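Local coordinates for protein probable mannosyltransferase KTR4 (Saccharomyces cerevisiae, PDB 5A07) that belongs to the GT-A-fold mannosyltransferase family and holds guanosine-5'-diphosphate and a manganese ion in a single pocket, at residues D90-S95 against F246-K251; N252-G257 against E428-M433; T271-T276 against R358-A363; D278-H283 against A363-K368. One frame throughout, in Å; residues are numbered along the deposited sequence.

Overall arrangement
The 90-95 loop, which leads toward strand 105-110, finds its partner about 150 residues later on helix 245-251, and there contact 1 closes at the surface. Contact 2 opens immediately afterwards, where that helix runs into strand 256-262, and closes only near the C terminus at 428-433. Contacts 3 and 4 are nested inside this loop. Their segments alternate along the chain, so they cross; both join helix 272-282 to helix 354-365, at successive levels with centres 8 Å apart, and they share Ala363. Contacts 1 and 2 touch through Asn91 and Asn252, while Leu362 of the contact 3 helix packs on Tyr256 of contact 2, tying the helical pair to strand 256-262 of the mixed sheet.

Contact 1: residues D90-S95 against F246-K251; sequences DNLVRS and FQFMNK
Asn91 lies obliquely across the aliphatic part of Lys251, and its amide ND2 comes to 3.3 Å from Lys251 CG. With CG set between the backbone N and the carbonyl carbon (chi1 56°), the Asn91 amide is turned to the helix, where its OD1 accepts a hydrogen bond from Asn252 just beyond. Lys251 bends at chi2 and again at chi4, which carries its NZ back to 3.7 Å from Asn91 CB. Two smaller apolar touches follow. Leu92 and Phe248 extend alongside each other in a common direction, with Leu92 CD2 3.9 Å from Phe248 CD1. Val93 CG2 stands 3.9 Å from Gln247 CB, whereas the bent end of Gln247 leads off to bind Leu99 O. No hydrogen bond joins the two segments, and they bury 254 Å² in all. The loop thus lies along one side of helix 245-251, whose Phe246 and Met249 pack on strands 227-230 and 322-325 of the mixed sheet.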
loop_
_atom_site.group_PDB
_atom_site.type_symbol
_atom_site.label_atom_id
_atom_site.label_comp_id
_atom_site.label_asym_id
_atom_site.label_seq_id
_atom_site.Cartn_x
_atom_site.Cartn_y
_atom_site.Cartn_z
ATOM N N ASP B 90 11.102 -19.776 -11.631
ATOM C CA ASP B 90 11.594 -20.148 -12.973
ATOM C C ASP B 90 10.687 -19.603 -14.111
ATOM O O ASP B 90 10.914 -19.888 -15.272
ATOM C CB ASP B 90 11.766 -21.687 -13.075
ATOM C CG ASP B 90 10.480 -22.451 -12.710
ATOM O OD1 ASP B 90 9.364 -21.859 -12.736
ATOM O OD2 ASP B 90 10.582 -23.651 -12.386
ATOM N N ASN B 91 9.667 -18.843 -13.776
ATOM C CA ASN B 91 8.669 -18.507 -14.748
ATOM C C ASN B 91 8.710 -17.016 -15.180
ATOM O O ASN B 91 7.705 -16.497 -15.595
ATOM C CB ASN B 91 7.311 -18.923 -14.162
ATOM C CG ASN B 91 6.994 -18.285 -12.787
ATOM O OD1 ASN B 91 7.340 -17.150 -12.474
ATOM N ND2 ASN B 91 6.207 -18.998 -12.011
ATOM N N LEU B 92 9.820 -16.304 -14.951
ATOM C CA LEU B 92 9.856 -14.845 -15.215
ATOM C C LEU B 92 9.671 -14.534 -16.691
ATOM O O LEU B 92 10.264 -15.208 -17.537
ATOM C CB LEU B 92 11.177 -14.251 -14.725
ATOM C CG LEU B 92 11.376 -14.279 -13.193
ATOM C CD1 LEU B 92 12.651 -13.586 -12.834
ATOM C CD2 LEU B 92 10.196 -13.650 -12.459
ATOM N N VAL B 93 8.913 -13.487 -17.009
ATOM C CA VAL B 93 8.633 -13.130 -18.394
ATOM C C VAL B 93 9.531 -11.957 -18.747
ATOM O O VAL B 93 9.485 -10.881 -18.124
ATOM C CB VAL B 93 7.174 -12.750 -18.565
ATOM C CG1 VAL B 93 6.886 -12.148 -19.938
ATOM C CG2 VAL B 93 6.270 -13.953 -18.252
ATOM N N ARG B 94 10.395 -12.165 -19.715
ATOM C CA ARG B 94 11.388 -11.160 -20.120
ATOM C C ARG B 94 10.839 -10.254 -21.233
ATOM O O ARG B 94 9.884 -10.595 -21.916
ATOM C CB ARG B 94 12.670 -11.849 -20.658
ATOM C CG ARG B 94 13.328 -12.827 -19.713
ATOM C CD ARG B 94 13.670 -12.145 -18.412
ATOM N NE ARG B 94 14.337 -13.029 -17.463
ATOM C CZ ARG B 94 14.798 -12.627 -16.285
ATOM N NH1 ARG B 94 14.614 -11.366 -15.897
ATOM N NH2 ARG B 94 15.422 -13.477 -15.490
ATOM N N SER B 95 11.504 -9.119 -21.417
ATOM C CA SER B 95 11.126 -8.120 -22.394
ATOM C C SER B 95 11.095 -8.835 -23.731
ATOM O O SER B 95 12.039 -9.545 -24.014
ATOM C CB SER B 95 12.243 -7.100 -22.475
ATOM O OG SER B 95 11.814 -6.058 -23.327
ATOM N N PHE B 246 3.486 -7.494 -13.581
ATOM C CA PHE B 246 2.105 -8.039 -13.571
ATOM C C PHE B 246 2.067 -9.526 -13.883
ATOM O O PHE B 246 1.315 -10.279 -13.248
ATOM C CB PHE B 246 1.186 -7.278 -14.524
ATOM C CG PHE B 246 1.033 -5.819 -14.246
ATOM C CD1 PHE B 246 0.856 -5.338 -12.987
ATOM C CD2 PHE B 246 0.936 -4.920 -15.280
ATOM C CE1 PHE B 246 0.622 -4.008 -12.753
ATOM C CE2 PHE B 246 0.734 -3.559 -15.031
ATOM C CZ PHE B 246 0.574 -3.116 -13.751
ATOM N N GLN B 247 2.852 -9.967 -14.821
ATOM C CA GLN B 247 2.881 -11.423 -15.150
ATOM C C GLN B 247 3.493 -12.221 -14.003
ATOM O O GLN B 247 3.083 -13.341 -13.786
ATOM C CB GLN B 247 3.620 -11.733 -16.493
ATOM C CG GLN B 247 2.934 -11.130 -17.711
ATOM C CD GLN B 247 1.609 -11.797 -18.098
ATOM O OE1 GLN B 247 0.892 -12.271 -17.267
ATOM N NE2 GLN B 247 1.307 -11.816 -19.397
ATOM N N PHE B 248 4.492 -11.666 -13.291
ATOM C CA PHE B 248 4.997 -12.304 -12.114
ATOM C C PHE B 248 3.912 -12.493 -11.079
ATOM O O PHE B 248 3.741 -13.584 -10.496
ATOM C CB PHE B 248 6.179 -11.529 -11.530
ATOM C CG PHE B 248 6.528 -11.937 -10.155
ATOM C CD1 PHE B 248 7.358 -13.014 -9.936
ATOM C CD2 PHE B 248 5.987 -11.257 -9.052
ATOM C CE1 PHE B 248 7.651 -13.466 -8.649
ATOM C CE2 PHE B 248 6.302 -11.663 -7.746
ATOM C CZ PHE B 248 7.115 -12.788 -7.541
ATOM N N MET B 249 3.104 -11.467 -10.892
ATOM C CA MET B 249 1.999 -11.542 -9.902
ATOM C C MET B 249 1.019 -12.661 -10.295
ATOM O O MET B 249 0.562 -13.459 -9.459
ATOM C CB MET B 249 1.190 -10.238 -9.830
ATOM C CG MET B 249 1.900 -8.936 -9.523
ATOM S SD MET B 249 2.536 -8.965 -7.906
ATOM C CE MET B 249 1.032 -8.535 -6.979
ATOM N N ASN B 250 0.641 -12.644 -11.539
ATOM C CA ASN B 250 -0.337 -13.583 -12.032
ATOM C C ASN B 250 0.192 -15.019 -11.959
ATOM O O ASN B 250 -0.485 -15.918 -11.433
ATOM C CB ASN B 250 -0.681 -13.253 -13.487
ATOM C CG ASN B 250 -1.892 -13.995 -13.937
ATOM O OD1 ASN B 250 -2.993 -13.686 -13.558
ATOM N ND2 ASN B 250 -1.666 -15.046 -14.661
ATOM N N LYS B 251 1.393 -15.247 -12.490
ATOM C CA LYS B 251 1.957 -16.557 -12.504
ATOM C C LYS B 251 2.252 -17.121 -11.108
ATOM O O LYS B 251 2.286 -18.318 -10.953
ATOM C CB LYS B 251 3.221 -16.589 -13.367
ATOM C CG LYS B 251 3.611 -17.949 -13.821
ATOM C CD LYS B 251 2.622 -18.570 -14.833
ATOM C CE LYS B 251 2.778 -20.095 -14.923
ATOM N NZ LYS B 251 4.158 -20.452 -15.354
#

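Contact 2: residues N252-G257 against E428-M433; sequences NDKIYG and EEELEM
Lys254 and Glu430 meet through a water molecule. The ammonium NZ of Lys254 donates to the water at 2.9 Å, and the water in turn donates to Glu430 OE2 at 3.1 Å. Lys254 NZ and Glu430 OE2 themselves stay 4.4 Å apart, so the opposite charges can attract each other only at longer range. Each polar end has a second anchor: Lys254 NZ also binds Ser369 O, and Glu430 OE1 binds Ser427 OG.

The apolar part is slight. Met433, its chain bent at chi2 (63°) and chi3 (88°), brings CE to 4.4 Å from Lys254 CE, and both side chains also rest on His372 of strand 371-373.

Backbone bonds shape the two partners. Helix 245-251 ends in a Schellman motif, with Asp253 at positive phi as the C-prime residue: Lys254 N bonds to Met249 O at 2.9 Å, and Asp253 N bonds to Asn250 O. This turn leads through Lys254 and Ile255 into strand 256-262 of the mixed sheet of the GT-A fold, where Tyr256 pairs by backbone with His372. On the other side, Glu432 N to Glu428 O, at 2.9 Å, closes the short helix 428-431, and Met433 N returns to Glu430 O at 3.1 Å. Beyond the helix, the backbone of Met433 is hydrogen-bonded to Lys88.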
loop_
_atom_site.group_PDB
_atom_site.type_symbol
_atom_site.label_atom_id
_atom_site.label_comp_id
_atom_site.label_asym_id
_atom_site.label_seq_id
_atom_site.Cartn_x
_atom_site.Cartn_y
_atom_site.Cartn_z
ATOM N N ASN B 252 2.488 -16.293 -10.100
ATOM C CA ASN B 252 2.790 -16.764 -8.758
ATOM C C ASN B 252 1.669 -16.530 -7.738
ATOM O O ASN B 252 1.890 -16.566 -6.544
ATOM C CB ASN B 252 4.143 -16.183 -8.329
ATOM C CG ASN B 252 5.265 -16.673 -9.224
ATOM O OD1 ASN B 252 5.748 -17.783 -9.063
ATOM N ND2 ASN B 252 5.594 -15.909 -10.295
ATOM N N ASP B 253 0.475 -16.242 -8.242
ATOM C CA ASP B 253 -0.736 -16.048 -7.445
ATOM C C ASP B 253 -0.606 -15.019 -6.343
ATOM O O ASP B 253 -1.080 -15.202 -5.239
ATOM C CB ASP B 253 -1.256 -17.413 -6.912
ATOM C CG ASP B 253 -1.721 -18.331 -8.075
ATOM O OD1 ASP B 253 -2.301 -17.802 -9.049
ATOM O OD2 ASP B 253 -1.456 -19.530 -8.023
ATOM N N LYS B 254 -0.014 -13.864 -6.681
ATOM C CA LYS B 254 0.056 -12.773 -5.782
ATOM C C LYS B 254 -1.013 -11.762 -6.086
ATOM O O LYS B 254 -1.188 -11.343 -7.227
ATOM C CB LYS B 254 1.436 -12.106 -5.843
ATOM C CG LYS B 254 2.573 -13.088 -5.737
ATOM C CD LYS B 254 2.572 -13.857 -4.444
ATOM C CE LYS B 254 3.819 -14.763 -4.417
ATOM N NZ LYS B 254 3.666 -15.557 -3.191
ATOM N N ILE B 255 -1.701 -11.346 -5.046
ATOM C CA ILE B 255 -2.746 -10.346 -5.214
ATOM C C ILE B 255 -2.319 -8.932 -4.860
ATOM O O ILE B 255 -3.067 -7.999 -5.056
ATOM C CB ILE B 255 -3.981 -10.692 -4.368
ATOM C CG1 ILE B 255 -3.685 -10.681 -2.893
ATOM C CG2 ILE B 255 -4.576 -12.036 -4.886
ATOM C CD1 ILE B 255 -4.918 -10.665 -1.963
ATOM N N TYR B 256 -1.123 -8.791 -4.266
ATOM C CA TYR B 256 -0.732 -7.482 -3.784
ATOM C C TYR B 256 0.788 -7.445 -3.682
ATOM O O TYR B 256 1.415 -8.427 -3.261
ATOM C CB TYR B 256 -1.369 -7.186 -2.451
ATOM C CG TYR B 256 -1.254 -5.716 -2.029
ATOM C CD1 TYR B 256 -2.098 -4.760 -2.581
ATOM C CD2 TYR B 256 -0.335 -5.300 -1.124
ATOM C CE1 TYR B 256 -1.996 -3.431 -2.227
ATOM C CE2 TYR B 256 -0.261 -3.958 -0.736
ATOM C CZ TYR B 256 -1.114 -3.048 -1.297
ATOM O OH TYR B 256 -1.045 -1.739 -0.937
ATOM N N GLY B 257 1.351 -6.325 -4.089
ATOM C CA GLY B 257 2.765 -6.058 -3.976
ATOM C C GLY B 257 3.045 -4.738 -3.297
ATOM O O GLY B 257 2.385 -3.706 -3.603
ATOM N N GLU B 428 8.718 -19.833 4.599
ATOM C CA GLU B 428 9.961 -20.243 3.876
ATOM C C GLU B 428 9.904 -19.827 2.384
ATOM O O GLU B 428 10.870 -19.315 1.866
ATOM C CB GLU B 428 10.268 -21.795 4.015
ATOM C CG GLU B 428 9.152 -22.679 3.511
ATOM C CD GLU B 428 8.943 -24.099 4.169
ATOM O OE1 GLU B 428 8.530 -24.163 5.350
ATOM O OE2 GLU B 428 9.103 -25.132 3.430
ATOM N N GLU B 429 8.759 -19.973 1.746
ATOM C CA GLU B 429 8.661 -19.740 0.311
ATOM C C GLU B 429 8.819 -18.201 0.057
ATOM O O GLU B 429 9.386 -17.762 -0.927
ATOM C CB GLU B 429 7.345 -20.266 -0.226
ATOM C CG GLU B 429 7.097 -21.773 0.041
ATOM C CD GLU B 429 6.310 -22.155 1.390
ATOM O OE1 GLU B 429 6.320 -21.428 2.454
ATOM O OE2 GLU B 429 5.659 -23.253 1.406
ATOM N N GLU B 430 8.363 -17.381 0.981
ATOM C CA GLU B 430 8.567 -15.894 0.828
ATOM C C GLU B 430 9.989 -15.525 1.219
ATOM O O GLU B 430 10.657 -14.767 0.544
ATOM C CB GLU B 430 7.568 -15.123 1.662
ATOM C CG GLU B 430 6.134 -15.224 1.229
ATOM C CD GLU B 430 5.497 -16.610 1.583
ATOM O OE1 GLU B 430 5.519 -16.921 2.782
ATOM O OE2 GLU B 430 4.965 -17.305 0.659
ATOM N N LEU B 431 10.443 -16.074 2.330
ATOM C CA LEU B 431 11.754 -15.729 2.825
ATOM C C LEU B 431 12.797 -16.082 1.807
ATOM O O LEU B 431 13.825 -15.371 1.791
ATOM C CB LEU B 431 12.121 -16.441 4.157
ATOM C CG LEU B 431 11.272 -16.098 5.340
ATOM C CD1 LEU B 431 11.555 -17.080 6.493
ATOM C CD2 LEU B 431 11.573 -14.677 5.829
ATOM N N GLU B 432 12.594 -17.124 1.007
ATOM C CA GLU B 432 13.589 -17.580 0.025
ATOM C C GLU B 432 13.360 -17.146 -1.410
ATOM O O GLU B 432 14.022 -17.561 -2.356
ATOM C CB GLU B 432 13.767 -19.102 0.176
ATOM C CG GLU B 432 14.267 -19.406 1.646
ATOM C CD GLU B 432 14.454 -20.925 1.985
ATOM O OE1 GLU B 432 14.530 -21.753 1.035
ATOM O OE2 GLU B 432 14.560 -21.287 3.186
ATOM N N MET B 433 12.462 -16.174 -1.562
ATOM C CA MET B 433 12.017 -15.725 -2.877
ATOM C C MET B 433 13.097 -14.819 -3.514
ATOM O O MET B 433 13.145 -14.684 -4.718
ATOM C CB MET B 433 10.713 -14.995 -2.679
ATOM C CG MET B 433 10.156 -14.315 -3.829
ATOM S SD MET B 433 9.733 -15.392 -5.147
ATOM C CE MET B 433 8.069 -15.781 -4.614
HETATM O O HOH W 1 6.229 -16.463 -2.095
#

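Contact 3: residues T271-T276 against R358-A363; sequences TLWTST and RSLALA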
loop_
_atom_site.group_PDB
_atom_site.type_symbol
_atom_site.label_atom_id
_atom_site.label_comp_id
_atom_site.label_asym_id
_atom_site.label_seq_id
_atom_site.Cartn_x
_atom_site.Cartn_y
_atom_site.Cartn_z
ATOM N N THR B 271 -11.138 4.918 15.746
ATOM C CA THR B 271 -12.092 3.819 15.749
ATOM C C THR B 271 -12.083 2.893 14.556
ATOM O O THR B 271 -12.967 2.082 14.400
ATOM C CB THR B 271 -13.570 4.307 15.930
ATOM O OG1 THR B 271 -14.011 5.077 14.782
ATOM C CG2 THR B 271 -13.707 5.126 17.243
ATOM N N LEU B 272 -11.058 2.909 13.734
ATOM C CA LEU B 272 -11.075 2.038 12.563
ATOM C C LEU B 272 -10.971 0.517 12.920
ATOM O O LEU B 272 -11.702 -0.309 12.414
ATOM C CB LEU B 272 -9.964 2.458 11.581
ATOM C CG LEU B 272 -9.746 1.513 10.395
ATOM C CD1 LEU B 272 -10.965 1.396 9.514
ATOM C CD2 LEU B 272 -8.554 2.106 9.605
ATOM N N TRP B 273 -10.083 0.197 13.821
ATOM C CA TRP B 273 -9.939 -1.205 14.291
ATOM C C TRP B 273 -11.220 -1.691 14.996
ATOM O O TRP B 273 -11.716 -2.755 14.723
ATOM C CB TRP B 273 -8.754 -1.292 15.297
ATOM C CG TRP B 273 -8.563 -2.671 15.853
ATOM C CD1 TRP B 273 -8.905 -3.100 17.107
ATOM C CD2 TRP B 273 -8.107 -3.830 15.132
ATOM N NE1 TRP B 273 -8.667 -4.450 17.217
ATOM C CE2 TRP B 273 -8.140 -4.912 16.031
ATOM C CE3 TRP B 273 -7.619 -4.038 13.836
ATOM C CZ2 TRP B 273 -7.761 -6.204 15.662
ATOM C CZ3 TRP B 273 -7.228 -5.311 13.455
ATOM C CH2 TRP B 273 -7.265 -6.386 14.375
ATOM N N THR B 274 -11.735 -0.914 15.935
ATOM C CA THR B 274 -12.931 -1.384 16.714
ATOM C C THR B 274 -14.090 -1.575 15.783
ATOM O O THR B 274 -14.785 -2.574 15.857
ATOM C CB THR B 274 -13.253 -0.455 17.906
ATOM O OG1 THR B 274 -13.321 0.898 17.472
ATOM C CG2 THR B 274 -12.097 -0.466 18.878
ATOM N N SER B 275 -14.259 -0.679 14.808
ATOM C CA SER B 275 -15.307 -0.896 13.808
ATOM C C SER B 275 -15.046 -2.102 12.939
ATOM O O SER B 275 -15.958 -2.832 12.545
ATOM C CB SER B 275 -15.498 0.330 12.896
ATOM O OG SER B 275 -15.729 1.475 13.661
ATOM N N THR B 276 -13.775 -2.306 12.585
ATOM C CA THR B 276 -13.448 -3.411 11.721
ATOM C C THR B 276 -13.663 -4.730 12.473
ATOM O O THR B 276 -14.135 -5.705 11.889
ATOM C CB THR B 276 -11.977 -3.295 11.275
ATOM O OG1 THR B 276 -11.763 -2.130 10.455
ATOM C CG2 THR B 276 -11.562 -4.536 10.508
ATOM N N ARG B 358 -6.922 -0.471 3.239
ATOM C CA ARG B 358 -6.508 -1.551 2.310
ATOM C C ARG B 358 -5.788 -2.677 3.068
ATOM O O ARG B 358 -6.011 -3.873 2.784
ATOM C CB ARG B 358 -5.543 -0.960 1.235
ATOM C CG ARG B 358 -5.003 -1.962 0.247
ATOM C CD ARG B 358 -5.722 -1.869 -1.059
ATOM N NE ARG B 358 -5.364 -0.640 -1.780
ATOM C CZ ARG B 358 -6.216 0.332 -2.097
ATOM N NH1 ARG B 358 -7.531 0.223 -1.790
ATOM N NH2 ARG B 358 -5.776 1.379 -2.774
ATOM N N SER B 359 -4.930 -2.284 4.001
ATOM C CA SER B 359 -4.037 -3.217 4.719
ATOM C C SER B 359 -4.838 -4.124 5.683
ATOM O O SER B 359 -4.577 -5.318 5.749
ATOM C CB SER B 359 -2.969 -2.470 5.517
ATOM O OG SER B 359 -2.135 -1.724 4.648
ATOM N N LEU B 360 -5.863 -3.572 6.318
ATOM C CA LEU B 360 -6.739 -4.408 7.197
ATOM C C LEU B 360 -7.491 -5.446 6.419
ATOM O O LEU B 360 -7.544 -6.619 6.779
ATOM C CB LEU B 360 -7.734 -3.525 7.999
ATOM C CG LEU B 360 -7.065 -2.772 9.089
ATOM C CD1 LEU B 360 -7.960 -1.645 9.610
ATOM C CD2 LEU B 360 -6.730 -3.667 10.258
ATOM N N ALA B 361 -8.010 -5.034 5.263
ATOM C CA ALA B 361 -8.695 -5.946 4.397
ATOM C C ALA B 361 -7.771 -7.056 3.892
ATOM O O ALA B 361 -8.163 -8.233 3.864
ATOM C CB ALA B 361 -9.316 -5.247 3.231
ATOM N N LEU B 362 -6.588 -6.674 3.422
ATOM C CA LEU B 362 -5.651 -7.683 2.939
ATOM C C LEU B 362 -5.257 -8.673 4.082
ATOM O O LEU B 362 -5.125 -9.844 3.883
ATOM C CB LEU B 362 -4.415 -6.982 2.376
ATOM C CG LEU B 362 -4.587 -6.350 1.016
ATOM C CD1 LEU B 362 -3.414 -5.376 0.810
ATOM C CD2 LEU B 362 -4.599 -7.402 -0.080
ATOM N N ALA B 363 -5.000 -8.158 5.260
ATOM C CA ALA B 363 -4.505 -8.995 6.342
ATOM C C ALA B 363 -5.622 -9.945 6.880
ATOM O O ALA B 363 -5.336 -11.065 7.304
ATOM C CB ALA B 363 -4.003 -8.111 7.459
#
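Leu360 reaches from helix 354-365 to three residues of helix 272-282, and it carries every touch between the two segments. Its CB points to the other helix without meeting it. CG stands anti to the carbonyl carbon (chi1 -73°), a rotation that directs the fork of the chain at helix 272-282, and the two methyls have different tasks. CD1 meets Leu272 tip to tip, 3.7 Å from Leu272 CG and 3.8 Å from Leu272 CD2, and it lies 3.9 Å from Thr276 OG1. CD2 turns to the indole of Trp273, arriving at the ring edge in its plane, 3.6 Å from Trp273 CZ3. The short helical segments cross at -37° with axes 11.8 Å apart, a spacing spanned by Leu360 together with the Leu272 and Trp273 side chains that meet it. In this alpha/beta fold helix 354-365 is an intermediate layer: Leu362, on another side of it, packs on Ile255, just before strand 256-262, and on Tyr256, its first residue. The polar atom beside CD1 is itself held. Thr276 OG1 donates to Leu272 O at 2.7 Å from above the carbonyl plane, 38° out of it, while Thr276 N reaches that oxygen from the opposite face at 2.9 Å. Tyr337 OH, from helix 332-344, also bonds to Thr276 OG1.

Contact 4: residues D278-H283 against A363-K368; sequences DFVEEH and ALFADK
The backbone N of His283 is shared between the carbonyls of Phe279 and Val280, the two residues that meet the other segment: it lies 3.0 Å from Phe279 O and 3.1 Å from Val280 O, both bonds weak, as helix 272-282 runs out. The turn also lays His283 over the Phe279 ring, with His283 CD2 3.5 Å above one face and offset toward the rim. The edge of the same ring faces the second segment, where Phe279 CE2 is 3.6 Å from Phe365 CZ. The contact joins the C-terminal parts of helices 272-282 and 354-365, on a side of this GT-A-type fold that helix 43-53 also covers. Val280 supplies one methyl to two partners: its CG2 is 4.1 Å from Leu364 CD1 and 4.2 Å from Phe365 CE1, the latter near the plane of the ring. In Phe365 the CG sits beside the backbone N (chi1 -48°), a rotation that helps bring CZ to Phe279 and CE1 to Val280, and Leu364 CB lies 3.6 Å above one ring face. Met50 and Leu53 of helix 43-53 pack on Val280 and Leu364 respectively, while Tyr337 and Tyr340 of helix 332-344 meet the Phe279 ring.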
loop_
_atom_site.group_PDB
_atom_site.type_symbol
_atom_site.label_atom_id
_atom_site.label_comp_id
_atom_site.label_asym_id
_atom_site.label_seq_id
_atom_site.Cartn_x
_atom_site.Cartn_y
_atom_site.Cartn_z
ATOM N N ASP B 278 -16.040 -5.189 14.773
ATOM C CA ASP B 278 -17.509 -5.354 14.716
ATOM C C ASP B 278 -17.867 -5.946 13.381
ATOM O O ASP B 278 -18.621 -6.895 13.317
ATOM C CB ASP B 278 -18.262 -4.022 14.889
ATOM C CG ASP B 278 -18.186 -3.464 16.306
ATOM O OD1 ASP B 278 -17.928 -4.239 17.235
ATOM O OD2 ASP B 278 -18.320 -2.241 16.483
ATOM N N PHE B 279 -17.285 -5.453 12.278
ATOM C CA PHE B 279 -17.631 -6.045 10.993
ATOM C C PHE B 279 -17.252 -7.516 10.909
ATOM O O PHE B 279 -18.002 -8.338 10.381
ATOM C CB PHE B 279 -16.926 -5.254 9.846
ATOM C CG PHE B 279 -17.068 -5.868 8.502
ATOM C CD1 PHE B 279 -18.183 -5.601 7.722
ATOM C CD2 PHE B 279 -16.068 -6.613 7.967
ATOM C CE1 PHE B 279 -18.317 -6.183 6.456
ATOM C CE2 PHE B 279 -16.182 -7.189 6.712
ATOM C CZ PHE B 279 -17.292 -6.933 5.942
ATOM N N VAL B 280 -16.066 -7.841 11.403
ATOM C CA VAL B 280 -15.586 -9.235 11.358
ATOM C C VAL B 280 -16.461 -10.179 12.224
ATOM O O VAL B 280 -16.720 -11.285 11.809
ATOM C CB VAL B 280 -14.101 -9.308 11.807
ATOM C CG1 VAL B 280 -13.702 -10.693 12.197
ATOM C CG2 VAL B 280 -13.189 -8.790 10.695
ATOM N N GLU B 281 -16.873 -9.732 13.416
ATOM C CA GLU B 281 -17.825 -10.523 14.248
ATOM C C GLU B 281 -19.088 -10.820 13.451
ATOM O O GLU B 281 -19.546 -11.925 13.485
ATOM C CB GLU B 281 -18.111 -9.831 15.610
ATOM C CG GLU B 281 -17.011 -10.107 16.653
ATOM C CD GLU B 281 -16.550 -8.895 17.507
ATOM O OE1 GLU B 281 -17.362 -7.941 17.750
ATOM O OE2 GLU B 281 -15.344 -8.886 17.928
ATOM N N GLU B 282 -19.622 -9.866 12.684
ATOM C CA GLU B 282 -20.802 -10.118 11.826
ATOM C C GLU B 282 -20.533 -10.956 10.590
ATOM O O GLU B 282 -21.444 -11.505 10.034
ATOM C CB GLU B 282 -21.459 -8.795 11.374
ATOM C CG GLU B 282 -21.994 -7.938 12.522
ATOM C CD GLU B 282 -22.323 -6.488 12.081
ATOM O OE1 GLU B 282 -22.835 -6.300 10.955
ATOM O OE2 GLU B 282 -22.053 -5.522 12.836
ATOM N N HIS B 283 -19.287 -11.045 10.119
ATOM C CA HIS B 283 -18.990 -11.833 8.930
ATOM C C HIS B 283 -17.741 -12.688 9.061
ATOM O O HIS B 283 -16.787 -12.524 8.276
ATOM C CB HIS B 283 -18.757 -10.909 7.735
ATOM C CG HIS B 283 -19.897 -10.011 7.456
ATOM N ND1 HIS B 283 -20.932 -10.383 6.627
ATOM C CD2 HIS B 283 -20.193 -8.782 7.913
ATOM C CE1 HIS B 283 -21.820 -9.418 6.583
ATOM N NE2 HIS B 283 -21.394 -8.435 7.351
ATOM N N ALA B 363 -5.000 -8.158 5.260
ATOM C CA ALA B 363 -4.505 -8.995 6.342
ATOM C C ALA B 363 -5.622 -9.945 6.880
ATOM O O ALA B 363 -5.336 -11.065 7.304
ATOM C CB ALA B 363 -4.003 -8.111 7.459
ATOM N N LEU B 364 -6.867 -9.472 6.869
ATOM C CA LEU B 364 -7.984 -10.237 7.449
ATOM C C LEU B 364 -8.606 -11.176 6.439
ATOM O O LEU B 364 -9.005 -12.311 6.814
ATOM C CB LEU B 364 -9.059 -9.293 7.987
ATOM C CG LEU B 364 -8.558 -8.532 9.196
ATOM C CD1 LEU B 364 -9.505 -7.411 9.497
ATOM C CD2 LEU B 364 -8.389 -9.409 10.409
ATOM N N PHE B 365 -8.665 -10.792 5.152
ATOM C CA PHE B 365 -9.515 -11.484 4.190
ATOM C C PHE B 365 -8.770 -12.218 3.146
ATOM O O PHE B 365 -9.394 -12.739 2.246
ATOM C CB PHE B 365 -10.545 -10.533 3.524
ATOM C CG PHE B 365 -11.303 -9.658 4.510
ATOM C CD1 PHE B 365 -11.773 -10.185 5.696
ATOM C CD2 PHE B 365 -11.574 -8.358 4.223
ATOM C CE1 PHE B 365 -12.455 -9.397 6.636
ATOM C CE2 PHE B 365 -12.220 -7.543 5.132
ATOM C CZ PHE B 365 -12.668 -8.065 6.355
ATOM N N ALA B 366 -7.438 -12.291 3.257
ATOM C CA ALA B 366 -6.597 -12.956 2.266
ATOM C C ALA B 366 -5.489 -13.703 2.967
ATOM O O ALA B 366 -5.111 -13.374 4.089
ATOM C CB ALA B 366 -5.974 -11.971 1.296
ATOM N N ASP B 367 -4.973 -14.684 2.262
ATOM C CA ASP B 367 -3.871 -15.476 2.703
ATOM C C ASP B 367 -2.596 -14.640 2.609
ATOM O O ASP B 367 -2.235 -14.177 1.539
ATOM C CB ASP B 367 -3.691 -16.678 1.742
ATOM C CG ASP B 367 -2.619 -17.642 2.208
ATOM O OD1 ASP B 367 -1.550 -17.263 2.768
ATOM O OD2 ASP B 367 -2.808 -18.858 2.020
ATOM N N LYS B 368 -1.876 -14.506 3.708
ATOM C CA LYS B 368 -0.737 -13.627 3.739
ATOM C C LYS B 368 0.418 -14.012 2.769
ATOM O O LYS B 368 1.256 -13.131 2.425
ATOM C CB LYS B 368 -0.224 -13.467 5.144
ATOM C CG LYS B 368 0.457 -14.714 5.689
ATOM C CD LYS B 368 0.485 -14.573 7.198
ATOM C CE LYS B 368 1.560 -15.422 7.828
ATOM N NZ LYS B 368 1.090 -16.741 7.934
#